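Local coordinates for protein gamma-hexachlorocyclohexane dehydrochlorinase (Novosphingobium barchaimii LL02, PDB 5KVB) that probably catalyses the stepwise dehydrochlorination of the pollutant lindane to a tetrachlorocyclohexadiene by two successive 1,2-anti eliminations, at residues 29-34 and 76-81. Sequence-based numbering, arbitrary orientation.
Sequences IGVDKR and HDFIHY
D32 and I79 are the pair whose CA atoms come nearest, 5.6 Å, where the last part of helix 10-33 runs nearly antiparallel to strand 77-81, the short axes at 159° and 7.8 Å apart. This is the SnoaL-like, NTF2-type fold, with the long N-terminal helix laid against the curved sheet and strand 75-89, outermost of the sheet within this chain, beside its end. The carboxylate of D32 does most of the joining, using both oxygens on H80. OD1 offers its syn lone pair to H80 ND1 at 2.6 Å, with the imidazole turned only 22° from the carboxylate plane. OD2 takes the backbone N-H of H80 at 2.7 Å, well out of the carboxylate plane. The histidine is gripped at ring and backbone together, which restrains the rotation of the imidazole, and its ND1 is the donor; this fits the roles inferred from a close relative, H80 as proton acceptor and D32 as a further active-site residue. An alanine at D32 would probably leave H80 ND1 and the H80 amide without their acceptor and the imidazole freer to turn. F78 brings the edge of its ring to the same oxygen, CD1 lying 3.2 Å from D32 OD1, and its CE1 packs on V31 CG1, a methyl anti to the backbone N (chi1 169°). The tip of I79, CD1, touches D32 OD2 and K33 NZ, whose salt bridge goes to D100 of the second subunit. R34, which leaves helical geometry with a positive phi, runs extended from CG to NE, and its NH2 bonds to the carbonyl oxygen of W75. A water links the two backbones, 2.9 Å from D32 O and accepting from F78 N at 3.1 Å.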
loop_
_atom_site.group_PDB
_atom_site.type_symbol
_atom_site.label_atom_id
_atom_site.label_comp_id
_atom_site.label_asym_id
_atom_site.label_seq_id
_atom_site.Cartn_x
_atom_site.Cartn_y
_atom_site.Cartn_z
ATOM N N ILE A 29 10.402 0.303 -7.208
ATOM C CA ILE A 29 10.817 -1.004 -7.727
ATOM C C ILE A 29 12.237 -0.942 -8.315
ATOM O O ILE A 29 13.063 -1.828 -8.077
ATOM C CB ILE A 29 9.810 -1.510 -8.799
ATOM C CG1 ILE A 29 8.437 -1.792 -8.170
ATOM C CG2 ILE A 29 10.309 -2.785 -9.483
ATOM C CD1 ILE A 29 7.299 -1.836 -9.186
ATOM N N GLY A 30 12.542 0.130 -9.037
ATOM C CA GLY A 30 13.863 0.279 -9.639
ATOM C C GLY A 30 14.958 0.356 -8.592
ATOM O O GLY A 30 16.003 -0.282 -8.734
ATOM N N VAL A 31 14.722 1.093 -7.513
ATOM C CA VAL A 31 15.727 1.198 -6.451
ATOM C C VAL A 31 15.863 -0.122 -5.660
ATOM O O VAL A 31 16.974 -0.529 -5.288
ATOM C CB VAL A 31 15.398 2.374 -5.496
ATOM C CG1 VAL A 31 16.273 2.337 -4.250
ATOM C CG2 VAL A 31 15.569 3.703 -6.212
ATOM N N ASP A 32 14.747 -0.807 -5.427
ATOM C CA ASP A 32 14.754 -2.041 -4.635
ATOM C C ASP A 32 15.329 -3.246 -5.374
ATOM O O ASP A 32 16.074 -4.044 -4.793
ATOM C CB ASP A 32 13.338 -2.401 -4.177
ATOM C CG ASP A 32 12.812 -1.482 -3.093
ATOM O OD1 ASP A 32 13.626 -0.785 -2.444
ATOM O OD2 ASP A 32 11.580 -1.474 -2.870
ATOM N N LYS A 33 14.946 -3.389 -6.636
ATOM C CA LYS A 33 15.348 -4.534 -7.455
ATOM C C LYS A 33 16.667 -4.235 -8.165
ATOM O O LYS A 33 17.209 -5.094 -8.867
ATOM C CB LYS A 33 14.248 -4.888 -8.480
ATOM C CG LYS A 33 13.075 -5.734 -7.949
ATOM C CD LYS A 33 12.366 -5.111 -6.754
ATOM C CE LYS A 33 11.098 -5.880 -6.401
ATOM N NZ LYS A 33 10.581 -5.440 -5.069
ATOM N N ARG A 34 17.169 -3.011 -7.980
ATOM C CA ARG A 34 18.392 -2.538 -8.638
ATOM C C ARG A 34 18.287 -2.754 -10.157
ATOM O O ARG A 34 19.183 -3.325 -10.791
ATOM C CB ARG A 34 19.628 -3.226 -8.017
ATOM C CG ARG A 34 19.672 -3.053 -6.501
ATOM C CD ARG A 34 21.027 -3.368 -5.876
ATOM N NE ARG A 34 21.003 -3.040 -4.451
ATOM C CZ ARG A 34 22.030 -3.185 -3.618
ATOM N NH1 ARG A 34 23.186 -3.662 -4.058
ATOM N NH2 ARG A 34 21.897 -2.847 -2.345
ATOM N N HIS A 76 22.950 -4.150 2.270
ATOM C CA HIS A 76 22.934 -5.480 1.669
ATOM C C HIS A 76 21.706 -5.616 0.775
ATOM O O HIS A 76 21.787 -6.148 -0.336
ATOM C CB HIS A 76 22.924 -6.585 2.737
ATOM C CG HIS A 76 24.192 -6.683 3.533
ATOM N ND1 HIS A 76 25.413 -6.967 2.961
ATOM C CD2 HIS A 76 24.417 -6.565 4.862
ATOM C CE1 HIS A 76 26.341 -7.002 3.903
ATOM N NE2 HIS A 76 25.762 -6.763 5.065
ATOM N N ASP A 77 20.573 -5.131 1.279
ATOM C CA ASP A 77 19.318 -5.149 0.538
ATOM C C ASP A 77 18.276 -4.375 1.333
ATOM O O ASP A 77 18.455 -4.141 2.526
ATOM C CB ASP A 77 18.840 -6.582 0.304
ATOM C CG ASP A 77 18.351 -7.233 1.572
ATOM O OD1 ASP A 77 19.184 -7.762 2.335
ATOM O OD2 ASP A 77 17.127 -7.186 1.822
ATOM N N PHE A 78 17.201 -3.967 0.657
ATOM C CA PHE A 78 16.062 -3.342 1.319
ATOM C C PHE A 78 14.809 -3.462 0.467
ATOM O O PHE A 78 14.878 -3.860 -0.695
ATOM C CB PHE A 78 16.348 -1.871 1.647
ATOM C CG PHE A 78 16.950 -1.081 0.507
ATOM C CD1 PHE A 78 16.239 -0.841 -0.658
ATOM C CD2 PHE A 78 18.226 -0.560 0.617
ATOM C CE1 PHE A 78 16.794 -0.103 -1.689
ATOM C CE2 PHE A 78 18.786 0.175 -0.409
ATOM C CZ PHE A 78 18.070 0.400 -1.565
ATOM N N ILE A 79 13.676 -3.111 1.060
ATOM C CA ILE A 79 12.394 -3.125 0.362
ATOM C C ILE A 79 11.622 -1.881 0.786
ATOM O O ILE A 79 11.594 -1.524 1.961
ATOM C CB ILE A 79 11.598 -4.434 0.668
ATOM C CG1 ILE A 79 10.245 -4.458 -0.042
ATOM C CG2 ILE A 79 11.396 -4.640 2.169
ATOM C CD1 ILE A 79 10.310 -4.411 -1.575
ATOM N N HIS A 80 11.025 -1.197 -0.195
ATOM C CA HIS A 80 10.213 -0.001 0.051
ATOM C C HIS A 80 8.766 -0.266 -0.301
ATOM O O HIS A 80 8.453 -0.532 -1.464
ATOM C CB HIS A 80 10.692 1.193 -0.789
ATOM C CG HIS A 80 12.021 1.749 -0.383
ATOM N ND1 HIS A 80 13.213 1.114 -0.664
ATOM C CD2 HIS A 80 12.347 2.907 0.241
ATOM C CE1 HIS A 80 14.215 1.846 -0.204
ATOM N NE2 HIS A 80 13.716 2.942 0.342
ATOM N N TYR A 81 7.897 -0.163 0.691
ATOM C CA TYR A 81 6.457 -0.313 0.501
ATOM C C TYR A 81 5.794 1.065 0.390
ATOM O O TYR A 81 5.740 1.812 1.371
ATOM C CB TYR A 81 5.841 -1.111 1.659
ATOM C CG TYR A 81 6.406 -2.514 1.836
ATOM C CD1 TYR A 81 6.031 -3.545 0.984
ATOM C CD2 TYR A 81 7.297 -2.803 2.867
ATOM C CE1 TYR A 81 6.539 -4.837 1.137
ATOM C CE2 TYR A 81 7.813 -4.080 3.026
ATOM C CZ TYR A 81 7.426 -5.093 2.166
ATOM O OH TYR A 81 7.920 -6.373 2.314
HETATM O O HOH W 1 14.819 -6.069 -2.322
HETATM O O HOH W 2 17.657 -4.423 -2.350
#